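Local coordinates for protein CysE, serine acetyltransferase (Brucella abortus, PDB 4HZD) that probably transfers the acetyl group of acetyl-coenzyme A to L-serine, an early step of cysteine biosynthesis, and is seen with coenzyme A bound, at residues P156-G161 and L172-T177. Numbering follows the deposited sequence.
Sequences PAARLG and LVVGET
Two bonds grip Thr-177 OG1, one from Arg-202 N and a weak one with Asp-201 OD1, both in the loop that runs from strand 191-193 to strand 205-206. Arg-202 also reaches Glu-176 OE1 through NH2 in a salt bridge, so the polar end of Glu-176 is held outside this contact. Across the two segments there is no hydrogen bond; the corners are joined by van der Waals contact. Ala-158 CB rests against both Val-174 CG1, at 3.7 Å, and the carbonyl oxygen of Gly-175, with Ala-158 CB to Gly-175 O at 3.6 Å. Val-174 presents CG1 because that methyl is anti to its backbone N (chi1 178°), while CG2 is anti to the carbonyl carbon. Ala-157 CB comes down on the Glu-176 backbone, 3.4 Å from Glu-176 O, and meets the aliphatic stem, Ala-157 CB to Glu-176 CG being 3.8 Å. CG is anti to the backbone N (chi1 173°) and the chain runs on extended, carrying the carboxylate past the methyl toward Arg-202. Ala-158 N lies 3.4 Å from Glu-176 O, but at an angle too poor for a bond. Backbone pairing resumes beyond the corner, where Arg-159 bonds to Ala-178 and Val-180. Successive corners stacked by small side chains, with parallel strands on the flanking faces, are the signature of the left-handed beta-helix built from hexapeptide repeats.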
loop_
_atom_site.group_PDB
_atom_site.type_symbol
_atom_site.label_atom_id
_atom_site.label_comp_id
_atom_site.label_asym_id
_atom_site.label_seq_id
_atom_site.Cartn_x
_atom_site.Cartn_y
_atom_site.Cartn_z
ATOM N N PRO A 156 25.387 -1.434 -12.770
ATOM C CA PRO A 156 25.902 -2.345 -11.735
ATOM C C PRO A 156 27.343 -2.825 -11.937
ATOM O O PRO A 156 27.931 -3.276 -10.982
ATOM C CB PRO A 156 24.944 -3.554 -11.777
ATOM C CG PRO A 156 23.678 -3.024 -12.384
ATOM C CD PRO A 156 24.082 -1.885 -13.305
ATOM N N ALA A 157 27.896 -2.703 -13.141
ATOM C CA ALA A 157 29.290 -3.115 -13.433
ATOM C C ALA A 157 30.275 -2.023 -13.069
ATOM O O ALA A 157 31.492 -2.264 -13.064
ATOM C CB ALA A 157 29.463 -3.498 -14.911
ATOM N N ALA A 158 29.756 -0.829 -12.760
ATOM C CA ALA A 158 30.600 0.283 -12.331
ATOM C C ALA A 158 31.298 -0.130 -11.050
ATOM O O ALA A 158 30.782 -0.983 -10.319
ATOM C CB ALA A 158 29.796 1.575 -12.101
ATOM N N ARG A 159 32.483 0.440 -10.789
ATOM C CA ARG A 159 33.201 0.128 -9.551
ATOM C C ARG A 159 33.354 1.381 -8.699
ATOM O O ARG A 159 33.868 2.398 -9.183
ATOM C CB ARG A 159 34.550 -0.542 -9.850
ATOM C CG ARG A 159 34.357 -1.882 -10.521
ATOM C CD ARG A 159 35.432 -2.891 -10.183
ATOM N NE ARG A 159 36.594 -2.892 -11.067
ATOM C CZ ARG A 159 36.651 -2.443 -12.321
ATOM N NH1 ARG A 159 35.586 -1.927 -12.928
ATOM N NH2 ARG A 159 37.805 -2.524 -12.975
ATOM N N LEU A 160 32.846 1.330 -7.469
ATOM C CA LEU A 160 32.890 2.494 -6.570
ATOM C C LEU A 160 33.655 2.204 -5.288
ATOM O O LEU A 160 33.346 1.236 -4.572
ATOM C CB LEU A 160 31.488 2.986 -6.206
ATOM C CG LEU A 160 30.474 3.332 -7.304
ATOM C CD1 LEU A 160 29.137 3.720 -6.680
ATOM C CD2 LEU A 160 30.995 4.473 -8.171
ATOM N N GLY A 161 34.623 3.067 -4.981
ATOM C CA GLY A 161 35.464 2.885 -3.798
ATOM C C GLY A 161 34.738 3.252 -2.518
ATOM O O GLY A 161 33.557 3.596 -2.522
ATOM N N LEU A 172 22.818 11.995 -11.199
ATOM C CA LEU A 172 24.010 11.203 -11.394
ATOM C C LEU A 172 23.823 10.068 -12.373
ATOM O O LEU A 172 22.887 9.281 -12.262
ATOM C CB LEU A 172 24.549 10.646 -10.060
ATOM C CG LEU A 172 25.837 9.801 -10.103
ATOM C CD1 LEU A 172 27.069 10.650 -10.442
ATOM C CD2 LEU A 172 26.055 9.103 -8.771
ATOM N N VAL A 173 24.747 10.003 -13.327
ATOM C CA VAL A 173 24.858 8.900 -14.259
ATOM C C VAL A 173 26.310 8.359 -14.265
ATOM O O VAL A 173 27.296 9.097 -14.482
ATOM C CB VAL A 173 24.427 9.292 -15.702
ATOM C CG1 VAL A 173 24.651 8.137 -16.658
ATOM C CG2 VAL A 173 22.972 9.754 -15.787
ATOM N N VAL A 174 26.439 7.054 -14.054
ATOM C CA VAL A 174 27.727 6.385 -14.078
ATOM C C VAL A 174 27.637 5.163 -14.991
ATOM O O VAL A 174 26.834 4.230 -14.755
ATOM C CB VAL A 174 28.157 5.970 -12.659
ATOM C CG1 VAL A 174 29.488 5.202 -12.639
ATOM C CG2 VAL A 174 28.177 7.197 -11.758
ATOM N N GLY A 175 28.491 5.168 -16.005
ATOM C CA GLY A 175 28.527 4.117 -16.994
ATOM C C GLY A 175 29.141 2.805 -16.540
ATOM O O GLY A 175 29.842 2.714 -15.533
ATOM N N GLU A 176 28.856 1.788 -17.328
ATOM C CA GLU A 176 29.250 0.417 -17.090
ATOM C C GLU A 176 30.729 0.182 -16.786
ATOM O O GLU A 176 31.049 -0.659 -15.935
ATOM C CB GLU A 176 28.813 -0.406 -18.316
ATOM C CG GLU A 176 29.299 -1.833 -18.308
ATOM C CD GLU A 176 28.978 -2.544 -19.608
ATOM O OE1 GLU A 176 28.736 -1.852 -20.616
ATOM O OE2 GLU A 176 28.960 -3.789 -19.593
ATOM N N THR A 177 31.631 0.908 -17.469
ATOM C CA THR A 177 33.060 0.690 -17.281
ATOM C C THR A 177 33.752 1.790 -16.478
ATOM O O THR A 177 34.998 1.897 -16.484
ATOM C CB THR A 177 33.791 0.508 -18.622
ATOM O OG1 THR A 177 33.795 1.758 -19.330
ATOM C CG2 THR A 177 33.090 -0.602 -19.451
#